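General Secretion Pathway Protein (Vibrio vulnificus, PDB 4G54) is a periplasmic domain of the EpsAB fusion protein of the type II secretion system and probably binds peptidoglycan. Local coordinates at residues Q54-C62 against A233-L241; W69-L80 against V92-V102. All coordinates share one frame; numbering follows the deposited sequence.

In the fold
Both contacts reach the same antiparallel sheet, but they differ in burial. Contact 2 is buried. It joins the helix 69-73 to the hairpin of strands 79-85 and 88-97, and many of its side-chain contacts are between apolar groups, set beside the backbone pair L79 and L94. Contact 1 is only partly buried. It lays the late segment 233-241 against the loop that leads into the outermost strand 60-66, and it relies more on backbone carbonyls and one arginine. The centres of contact 1 and contact 2 are about 24 Å apart, on opposite sides of the chain's centre. Contact 2 closes over a short piece of sequence, whereas contact 1 brings together segments separated by 170 residues.

Contact 1 (Q54-C62 against A233-L241); sequences QPSTSIFQC and APLLRTYPL
R237 sets off with CG beside its backbone N (chi1 -60°) and then runs extended to NE, which carries its guanidinium to the carbonyl of T57. I59 has CG1 between its backbone N and carbonyl carbon (chi1 61°). This leaves CG2 turned to the backbone of 233-241, with I59 CG2 3.3 Å from T238 O.

R237 NH1 donates to T57 O at 2.9 Å. The oxygen lies in the guanidinium plane, but the N-H comes from above the carbonyl plane, not along a lone pair. The CB of L235 lies over one face of the same guanidinium. R237 NH1 also forms a salt bridge with D49 OD1, which accepts a hydrogen bond from T57 OG1 as well. D49 OD1 is thus shared by R237 and T57.

The second bond is between backbones. I59 N donates to L236 O at 3.0 Å. Next to it, S58 OG accepts from F60 N at 3.0 Å, an ST turn at the start of strand 60-66.

Apolar groups pack around these bonds. I59 CG2 lies 3.8 Å from Y239 CD1, and the I59 CD1 methyl meets L236 CD2. L235 and F60 cross at about a right angle, with L235 CD2 3.8 Å from F60 CD1. W41 meets the F60 ring edge-to-face.

Between the two segments, two hydrogen bonds, one from a backbone N-H and one from R237, combine with apolar contacts. R237 NH1 is shared between the neutral carbonyl of T57 and the D49 carboxylate, which probably fixes the guanidinium.

Contact 2 (W69-L80 against V92-V102); sequences WQELQQTPHPLL and VVLLEVDPERV
The indole of W69 meets the turn between strands 88-97 and 101-105 mainly along its six-membered ring. P99 O and V102 CG1 lie at its edge, near the ring plane, and the side chain of Q73 covers part of one face. V97 CG2 approaches obliquely, 3.6 Å from W69 CZ3. V115, L118 and M119 of helix 115-121 also touch W69. The R101 guanidinium has D98 OD2 over the centre of one face, a long contact of charges to which no N-H points. E96 CG lies on the opposite face, toward the rim, and R101 NH2 forms a salt bridge with E96 OE2.

Strands 79-85 and 88-97 form a beta hairpin in the antiparallel sheet of the peptidase C39-like domain. Helix 69-73 runs at 98° to strand 92-97. W69 leaves the helix with CG anti to its backbone N (chi1 170°), which sends the ring toward the turn after V97. Further along, L72 and L94 reach toward each other tip to tip, with L72 CD1 3.7 Å from L94 CD2. V97 CG1 lies 3.6 Å from L72 O.

The hairpin is paired here at L79 and L94. L94 N donates to L79 O at 2.7 Å. L79 N returns a bond to L94 O at 3.2 Å. L80 and V93 follow as a non-hydrogen-bonded pair, in which L80 CD1 touches V93 CG2. Just before the strand, P78 packs its CB against L94 O.

D98 OD1 accepts from E100 N and R101 N, an Asx turn and Asx motif in the turn 98-100. The two donors come from opposite faces of the carboxylate plane.

Two waters bridge the segments. One joins Q73 O to V97 O. The other accepts from W69 NE1 at 3.0 Å and donates to P99 O at 2.7 Å.

Contact 1 (Q54-C62 against A233-L241)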
loop_
_atom_site.group_PDB
_atom_site.type_symbol
_atom_site.label_atom_id
_atom_site.label_comp_id
_atom_site.label_asym_id
_atom_site.label_seq_id
_atom_site.Cartn_x
_atom_site.Cartn_y
_atom_site.Cartn_z
ATOM N N GLN A 54 9.591 -10.920 -7.846
ATOM C CA GLN A 54 8.400 -11.699 -8.130
ATOM C C GLN A 54 8.829 -13.122 -8.391
ATOM O O GLN A 54 9.935 -13.319 -8.958
ATOM C CB GLN A 54 7.744 -11.270 -9.435
ATOM C CG GLN A 54 7.316 -9.815 -9.453
ATOM C CD GLN A 54 6.406 -9.403 -8.313
ATOM O OE1 GLN A 54 5.297 -9.914 -8.154
ATOM N NE2 GLN A 54 6.831 -8.364 -7.603
ATOM N N PRO A 55 8.007 -14.095 -8.044
ATOM C CA PRO A 55 6.665 -13.979 -7.463
ATOM C C PRO A 55 6.635 -13.582 -5.986
ATOM O O PRO A 55 7.632 -13.790 -5.259
ATOM C CB PRO A 55 6.064 -15.402 -7.609
ATOM C CG PRO A 55 7.232 -16.270 -7.729
ATOM C CD PRO A 55 8.302 -15.485 -8.454
ATOM N N SER A 56 5.489 -13.032 -5.595
ATOM C CA SER A 56 5.221 -12.715 -4.194
ATOM C C SER A 56 5.334 -13.975 -3.344
ATOM O O SER A 56 5.013 -15.053 -3.741
ATOM C CB SER A 56 3.775 -12.179 -4.075
ATOM O OG SER A 56 3.514 -11.130 -5.023
ATOM N N THR A 57 5.727 -13.739 -2.100
ATOM C CA THR A 57 5.869 -14.747 -1.100
ATOM C C THR A 57 4.755 -14.646 -0.045
ATOM O O THR A 57 4.648 -15.530 0.866
ATOM C CB THR A 57 7.272 -14.533 -0.337
ATOM O OG1 THR A 57 7.530 -13.105 -0.127
ATOM C CG2 THR A 57 8.342 -15.120 -1.308
ATOM N N SER A 58 3.914 -13.607 -0.162
ATOM C CA SER A 58 2.764 -13.436 0.762
ATOM C C SER A 58 1.675 -12.751 -0.095
ATOM O O SER A 58 1.898 -12.585 -1.327
ATOM C CB SER A 58 3.139 -12.503 1.936
ATOM O OG SER A 58 3.201 -11.131 1.511
ATOM N N ILE A 59 0.555 -12.350 0.517
ATOM C CA ILE A 59 -0.481 -11.652 -0.276
ATOM C C ILE A 59 -0.034 -10.239 -0.677
ATOM O O ILE A 59 -0.654 -9.634 -1.515
ATOM C CB ILE A 59 -1.830 -11.588 0.413
ATOM C CG1 ILE A 59 -1.685 -10.808 1.736
ATOM C CG2 ILE A 59 -2.247 -13.098 0.660
ATOM C CD1 ILE A 59 -2.987 -10.124 2.250
ATOM N N PHE A 60 1.093 -9.751 -0.148
ATOM C CA PHE A 60 1.532 -8.416 -0.510
ATOM C C PHE A 60 2.161 -8.375 -1.869
ATOM O O PHE A 60 2.907 -9.330 -2.293
ATOM C CB PHE A 60 2.496 -7.803 0.533
ATOM C CG PHE A 60 1.838 -7.116 1.683
ATOM C CD1 PHE A 60 1.191 -7.858 2.631
ATOM C CD2 PHE A 60 1.846 -5.703 1.796
ATOM C CE1 PHE A 60 0.536 -7.255 3.694
ATOM C CE2 PHE A 60 1.250 -5.091 2.868
ATOM C CZ PHE A 60 0.547 -5.810 3.796
ATOM N N GLN A 61 1.917 -7.295 -2.605
ATOM C CA GLN A 61 2.644 -6.970 -3.853
ATOM C C GLN A 61 3.720 -5.965 -3.488
ATOM O O GLN A 61 3.509 -5.096 -2.635
ATOM C CB GLN A 61 1.698 -6.239 -4.799
ATOM C CG GLN A 61 1.896 -6.324 -6.250
ATOM C CD GLN A 61 1.694 -7.735 -6.767
ATOM O OE1 GLN A 61 0.555 -8.232 -7.104
ATOM N NE2 GLN A 61 2.793 -8.368 -6.917
ATOM N N CYS A 62 4.862 -6.048 -4.182
ATOM C CA CYS A 62 5.980 -5.107 -3.992
ATOM C C CYS A 62 6.365 -4.673 -5.385
ATOM O O CYS A 62 6.509 -5.528 -6.271
ATOM C CB CYS A 62 7.151 -5.823 -3.301
ATOM S SG CYS A 62 8.431 -4.547 -2.821
ATOM N N ALA A 233 2.793 -9.113 13.518
ATOM C CA ALA A 233 2.173 -10.412 13.161
ATOM C C ALA A 233 2.992 -11.036 12.010
ATOM O O ALA A 233 3.627 -10.330 11.208
ATOM C CB ALA A 233 0.747 -10.194 12.693
ATOM N N PRO A 234 2.881 -12.347 11.873
ATOM C CA PRO A 234 3.468 -12.930 10.673
ATOM C C PRO A 234 2.667 -12.579 9.429
ATOM O O PRO A 234 1.462 -12.412 9.518
ATOM C CB PRO A 234 3.383 -14.461 10.979
ATOM C CG PRO A 234 2.243 -14.611 11.927
ATOM C CD PRO A 234 2.216 -13.327 12.755
ATOM N N LEU A 235 3.328 -12.439 8.262
ATOM C CA LEU A 235 2.559 -12.210 7.060
ATOM C C LEU A 235 1.537 -13.303 6.698
ATOM O O LEU A 235 1.728 -14.488 7.027
ATOM C CB LEU A 235 3.563 -11.969 5.876
ATOM C CG LEU A 235 4.268 -10.599 5.830
ATOM C CD1 LEU A 235 5.445 -10.682 4.854
ATOM C CD2 LEU A 235 3.191 -9.604 5.286
ATOM N N LEU A 236 0.438 -12.906 6.033
ATOM C CA LEU A 236 -0.547 -13.842 5.524
ATOM C C LEU A 236 -0.046 -14.438 4.217
ATOM O O LEU A 236 0.254 -13.653 3.247
ATOM C CB LEU A 236 -1.816 -13.065 5.212
ATOM C CG LEU A 236 -3.102 -13.822 5.020
ATOM C CD1 LEU A 236 -3.323 -14.956 6.029
ATOM C CD2 LEU A 236 -4.064 -12.613 5.306
ATOM N N ARG A 237 0.037 -15.749 4.156
ATOM C CA ARG A 237 0.572 -16.400 2.978
ATOM C C ARG A 237 -0.364 -17.425 2.330
ATOM O O ARG A 237 0.084 -18.329 1.698
ATOM C CB ARG A 237 1.930 -16.971 3.283
ATOM C CG ARG A 237 2.927 -15.917 3.727
ATOM C CD ARG A 237 4.199 -16.545 4.116
ATOM N NE ARG A 237 5.026 -15.776 5.028
ATOM C CZ ARG A 237 5.867 -14.831 4.576
ATOM N NH1 ARG A 237 5.994 -14.606 3.255
ATOM N NH2 ARG A 237 6.599 -14.129 5.411
ATOM N N THR A 238 -1.670 -17.208 2.493
ATOM C CA THR A 238 -2.635 -17.989 1.753
ATOM C C THR A 238 -3.583 -16.917 1.167
ATOM O O THR A 238 -3.738 -15.812 1.761
ATOM C CB THR A 238 -3.447 -18.987 2.671
ATOM O OG1 THR A 238 -4.061 -18.174 3.645
ATOM C CG2 THR A 238 -2.516 -19.956 3.334
ATOM N N TYR A 239 -4.133 -17.270 0.006
ATOM C CA TYR A 239 -5.102 -16.411 -0.736
ATOM C C TYR A 239 -6.509 -16.978 -0.512
ATOM O O TYR A 239 -6.656 -18.212 -0.469
ATOM C CB TYR A 239 -4.793 -16.558 -2.245
ATOM C CG TYR A 239 -3.546 -15.869 -2.687
ATOM C CD1 TYR A 239 -3.459 -14.464 -2.655
ATOM C CD2 TYR A 239 -2.444 -16.619 -3.190
ATOM C CE1 TYR A 239 -2.321 -13.778 -3.086
ATOM C CE2 TYR A 239 -1.241 -15.913 -3.646
ATOM C CZ TYR A 239 -1.203 -14.478 -3.565
ATOM O OH TYR A 239 -0.048 -13.741 -3.928
ATOM N N PRO A 240 -7.550 -16.144 -0.518
ATOM C CA PRO A 240 -8.943 -16.668 -0.397
ATOM C C PRO A 240 -9.372 -17.324 -1.685
ATOM O O PRO A 240 -9.008 -16.783 -2.794
ATOM C CB PRO A 240 -9.790 -15.447 -0.085
ATOM C CG PRO A 240 -8.966 -14.256 -0.561
ATOM C CD PRO A 240 -7.481 -14.670 -0.527
ATOM N N LEU A 241 -10.140 -18.414 -1.606
ATOM C CA LEU A 241 -10.449 -19.001 -2.929
ATOM C C LEU A 241 -11.793 -18.598 -3.405
ATOM O O LEU A 241 -12.635 -18.153 -2.642
ATOM C CB LEU A 241 -10.367 -20.502 -2.962
ATOM C CG LEU A 241 -8.934 -21.003 -2.827
ATOM C CD1 LEU A 241 -9.160 -22.384 -2.217
ATOM C CD2 LEU A 241 -8.108 -21.020 -4.129
#

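Contact 2 (W69-L80 against V92-V102)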
loop_
_atom_site.group_PDB
_atom_site.type_symbol
_atom_site.label_atom_id
_atom_site.label_comp_id
_atom_site.label_asym_id
_atom_site.label_seq_id
_atom_site.Cartn_x
_atom_site.Cartn_y
_atom_site.Cartn_z
ATOM N N TRP A 69 6.011 14.414 -8.558
ATOM C CA TRP A 69 5.506 14.922 -7.306
ATOM C C TRP A 69 3.993 14.976 -7.262
ATOM O O TRP A 69 3.404 14.737 -6.185
ATOM C CB TRP A 69 6.100 16.372 -7.135
ATOM C CG TRP A 69 5.534 17.168 -6.049
ATOM C CD1 TRP A 69 5.068 18.455 -6.177
ATOM C CD2 TRP A 69 5.424 16.860 -4.607
ATOM N NE1 TRP A 69 4.678 18.968 -4.954
ATOM C CE2 TRP A 69 4.878 18.024 -3.975
ATOM C CE3 TRP A 69 5.732 15.738 -3.814
ATOM C CZ2 TRP A 69 4.615 18.092 -2.595
ATOM C CZ3 TRP A 69 5.474 15.810 -2.438
ATOM C CH2 TRP A 69 4.954 16.980 -1.843
ATOM N N GLN A 70 3.359 15.290 -8.408
ATOM C CA GLN A 70 1.877 15.283 -8.511
ATOM C C GLN A 70 1.413 13.854 -8.153
ATOM O O GLN A 70 0.524 13.665 -7.302
ATOM C CB GLN A 70 1.413 15.697 -9.928
ATOM C CG GLN A 70 -0.094 15.520 -10.077
ATOM C CD GLN A 70 -0.999 16.577 -9.395
ATOM O OE1 GLN A 70 -0.557 17.415 -8.557
ATOM N NE2 GLN A 70 -2.319 16.529 -9.752
ATOM N N GLU A 71 2.077 12.843 -8.716
ATOM C CA GLU A 71 1.658 11.443 -8.467
ATOM C C GLU A 71 1.923 11.041 -7.006
ATOM O O GLU A 71 1.059 10.376 -6.381
ATOM C CB GLU A 71 2.347 10.489 -9.438
ATOM C CG GLU A 71 1.875 10.630 -10.857
ATOM C CD GLU A 71 2.795 9.993 -11.903
ATOM O OE1 GLU A 71 4.007 9.776 -11.663
ATOM O OE2 GLU A 71 2.267 9.704 -13.019
ATOM N N LEU A 72 3.036 11.477 -6.418
ATOM C CA LEU A 72 3.368 11.078 -5.090
ATOM C C LEU A 72 2.284 11.627 -4.155
ATOM O O LEU A 72 1.819 10.950 -3.238
ATOM C CB LEU A 72 4.750 11.687 -4.732
ATOM C CG LEU A 72 5.252 11.192 -3.358
ATOM C CD1 LEU A 72 5.612 9.696 -3.535
ATOM C CD2 LEU A 72 6.489 11.937 -2.930
ATOM N N GLN A 73 1.813 12.829 -4.406
ATOM C CA GLN A 73 0.773 13.403 -3.548
ATOM C C GLN A 73 -0.506 12.615 -3.547
ATOM O O GLN A 73 -1.265 12.750 -2.543
ATOM C CB GLN A 73 0.432 14.840 -4.003
ATOM C CG GLN A 73 1.553 15.812 -3.623
ATOM C CD GLN A 73 1.315 17.171 -4.294
ATOM O OE1 GLN A 73 1.934 17.543 -5.352
ATOM N NE2 GLN A 73 0.397 17.914 -3.709
ATOM N N GLN A 74 -0.767 11.799 -4.583
ATOM C CA GLN A 74 -2.013 11.044 -4.670
ATOM C C GLN A 74 -1.900 9.681 -4.032
ATOM O O GLN A 74 -2.832 8.875 -4.145
ATOM C CB GLN A 74 -2.387 10.863 -6.152
ATOM C CG GLN A 74 -2.462 12.153 -6.963
ATOM C CD GLN A 74 -3.661 12.979 -6.627
ATOM O OE1 GLN A 74 -4.140 13.002 -5.473
ATOM N NE2 GLN A 74 -4.181 13.692 -7.639
ATOM N N THR A 75 -0.741 9.390 -3.450
ATOM C CA THR A 75 -0.622 7.951 -2.953
ATOM C C THR A 75 -1.677 7.612 -1.918
ATOM O O THR A 75 -1.846 8.384 -0.943
ATOM C CB THR A 75 0.776 7.621 -2.457
ATOM O OG1 THR A 75 0.869 6.206 -2.218
ATOM C CG2 THR A 75 1.167 8.370 -1.213
ATOM N N PRO A 76 -2.268 6.435 -2.120
ATOM C CA PRO A 76 -3.345 6.051 -1.163
ATOM C C PRO A 76 -2.773 5.372 0.107
ATOM O O PRO A 76 -3.575 5.065 1.051
ATOM C CB PRO A 76 -4.204 5.056 -1.989
ATOM C CG PRO A 76 -3.214 4.453 -2.930
ATOM C CD PRO A 76 -2.288 5.569 -3.334
ATOM N N HIS A 77 -1.448 5.111 0.197
ATOM C CA HIS A 77 -0.895 4.463 1.398
ATOM C C HIS A 77 0.590 4.784 1.414
ATOM O O HIS A 77 1.163 5.396 0.475
ATOM C CB HIS A 77 -1.068 2.915 1.295
ATOM C CG HIS A 77 -0.790 2.351 -0.081
ATOM N ND1 HIS A 77 0.456 2.195 -0.648
ATOM C CD2 HIS A 77 -1.679 1.800 -0.946
ATOM C CE1 HIS A 77 0.340 1.617 -1.841
ATOM N NE2 HIS A 77 -0.953 1.398 -2.070
ATOM N N PRO A 78 1.270 4.475 2.484
ATOM C CA PRO A 78 2.673 4.820 2.626
ATOM C C PRO A 78 3.520 4.123 1.541
ATOM O O PRO A 78 3.146 3.088 0.976
ATOM C CB PRO A 78 3.041 4.318 4.044
ATOM C CG PRO A 78 1.710 4.449 4.777
ATOM C CD PRO A 78 0.648 4.009 3.742
ATOM N N LEU A 79 4.673 4.741 1.247
ATOM C CA LEU A 79 5.627 4.250 0.232
ATOM C C LEU A 79 7.004 4.328 0.776
ATOM O O LEU A 79 7.285 5.097 1.782
ATOM C CB LEU A 79 5.602 5.240 -1.013
ATOM C CG LEU A 79 4.281 5.211 -1.771
ATOM C CD1 LEU A 79 4.341 6.236 -2.877
ATOM C CD2 LEU A 79 3.978 3.877 -2.437
ATOM N N LEU A 80 7.968 3.612 0.136
ATOM C CA LEU A 80 9.406 3.790 0.497
ATOM C C LEU A 80 10.046 4.689 -0.585
ATOM O O LEU A 80 9.890 4.358 -1.797
ATOM C CB LEU A 80 10.104 2.427 0.516
ATOM C CG LEU A 80 11.592 2.491 0.985
ATOM C CD1 LEU A 80 11.652 2.768 2.542
ATOM C CD2 LEU A 80 12.212 1.101 0.674
ATOM N N VAL A 92 13.751 6.006 2.761
ATOM C CA VAL A 92 12.980 6.542 3.890
ATOM C C VAL A 92 11.485 6.272 3.630
ATOM O O VAL A 92 11.060 6.187 2.485
ATOM C CB VAL A 92 13.277 8.071 4.074
ATOM C CG1 VAL A 92 12.710 8.933 2.908
ATOM C CG2 VAL A 92 12.785 8.530 5.369
ATOM N N VAL A 93 10.737 5.984 4.687
ATOM C CA VAL A 93 9.310 5.759 4.535
ATOM C C VAL A 93 8.575 7.053 4.451
ATOM O O VAL A 93 8.734 7.934 5.311
ATOM C CB VAL A 93 8.745 4.849 5.660
ATOM C CG1 VAL A 93 7.209 4.841 5.629
ATOM C CG2 VAL A 93 9.333 3.422 5.493
ATOM N N LEU A 94 7.733 7.188 3.409
ATOM C CA LEU A 94 6.798 8.338 3.347
ATOM C C LEU A 94 5.528 7.875 4.008
ATOM O O LEU A 94 4.850 6.943 3.547
ATOM C CB LEU A 94 6.521 8.698 1.857
ATOM C CG LEU A 94 5.425 9.762 1.644
ATOM C CD1 LEU A 94 5.899 11.079 2.089
ATOM C CD2 LEU A 94 5.094 9.826 0.133
ATOM N N LEU A 95 5.143 8.566 5.097
ATOM C CA LEU A 95 3.935 8.221 5.823
ATOM C C LEU A 95 2.803 9.039 5.337
ATOM O O LEU A 95 1.683 8.474 5.203
ATOM C CB LEU A 95 4.154 8.451 7.385
ATOM C CG LEU A 95 2.958 8.256 8.293
ATOM C CD1 LEU A 95 2.561 6.779 8.340
ATOM C CD2 LEU A 95 3.382 8.747 9.719
ATOM N N GLU A 96 2.977 10.362 5.200
ATOM C CA GLU A 96 1.880 11.165 4.626
ATOM C C GLU A 96 2.451 12.327 3.839
ATOM O O GLU A 96 3.593 12.653 3.975
ATOM C CB GLU A 96 0.908 11.639 5.652
ATOM C CG GLU A 96 1.516 12.402 6.758
ATOM C CD GLU A 96 0.421 12.692 7.851
ATOM O OE1 GLU A 96 0.565 12.294 9.007
ATOM O OE2 GLU A 96 -0.609 13.311 7.475
ATOM N N VAL A 97 1.596 12.930 3.049
ATOM C CA VAL A 97 2.061 13.931 2.090
ATOM C C VAL A 97 0.952 14.914 1.830
ATOM O O VAL A 97 -0.239 14.526 1.745
ATOM C CB VAL A 97 2.507 13.280 0.750
ATOM C CG1 VAL A 97 1.403 12.315 0.113
ATOM C CG2 VAL A 97 2.913 14.390 -0.264
ATOM N N ASP A 98 1.331 16.194 1.726
ATOM C CA ASP A 98 0.366 17.245 1.284
ATOM C C ASP A 98 1.161 18.215 0.388
ATOM O O ASP A 98 2.350 17.973 0.185
ATOM C CB ASP A 98 -0.399 17.874 2.458
ATOM C CG ASP A 98 0.448 18.794 3.329
ATOM O OD1 ASP A 98 1.441 19.383 2.836
ATOM O OD2 ASP A 98 0.058 19.018 4.515
ATOM N N PRO A 99 0.526 19.226 -0.229
ATOM C CA PRO A 99 1.321 20.113 -1.127
ATOM C C PRO A 99 2.503 20.820 -0.515
ATOM O O PRO A 99 3.400 21.255 -1.268
ATOM C CB PRO A 99 0.294 21.177 -1.542
ATOM C CG PRO A 99 -0.969 20.378 -1.538
ATOM C CD PRO A 99 -0.917 19.483 -0.368
ATOM N N GLU A 100 2.520 20.921 0.809
ATOM C CA GLU A 100 3.579 21.689 1.439
ATOM C C GLU A 100 4.696 20.881 2.143
ATOM O O GLU A 100 5.817 21.413 2.329
ATOM C CB GLU A 100 2.939 22.681 2.437
ATOM C CG GLU A 100 2.105 23.822 1.780
ATOM C CD GLU A 100 1.458 24.709 2.847
ATOM O OE1 GLU A 100 1.261 24.216 3.981
ATOM O OE2 GLU A 100 1.165 25.891 2.585
ATOM N N ARG A 101 4.392 19.653 2.563
ATOM C CA ARG A 101 5.289 18.920 3.480
ATOM C C ARG A 101 5.071 17.433 3.337
ATOM O O ARG A 101 3.967 17.007 2.965
ATOM C CB ARG A 101 5.011 19.252 4.981
ATOM C CG ARG A 101 3.653 18.689 5.536
ATOM C CD ARG A 101 3.550 17.097 5.877
ATOM N NE ARG A 101 2.348 16.352 5.331
ATOM C CZ ARG A 101 1.195 16.142 6.002
ATOM N NH1 ARG A 101 1.065 16.587 7.263
ATOM N NH2 ARG A 101 0.160 15.466 5.440
ATOM N N VAL A 102 6.092 16.651 3.624
ATOM C CA VAL A 102 5.897 15.189 3.711
ATOM C C VAL A 102 6.397 14.799 5.101
ATOM O O VAL A 102 7.225 15.483 5.721
ATOM C CB VAL A 102 6.684 14.447 2.669
ATOM C CG1 VAL A 102 6.076 14.699 1.246
ATOM C CG2 VAL A 102 8.245 14.799 2.698
HETATM O O HOH W 1 3.478 21.567 -3.984
HETATM O O HOH W 2 -1.557 14.757 -0.858
#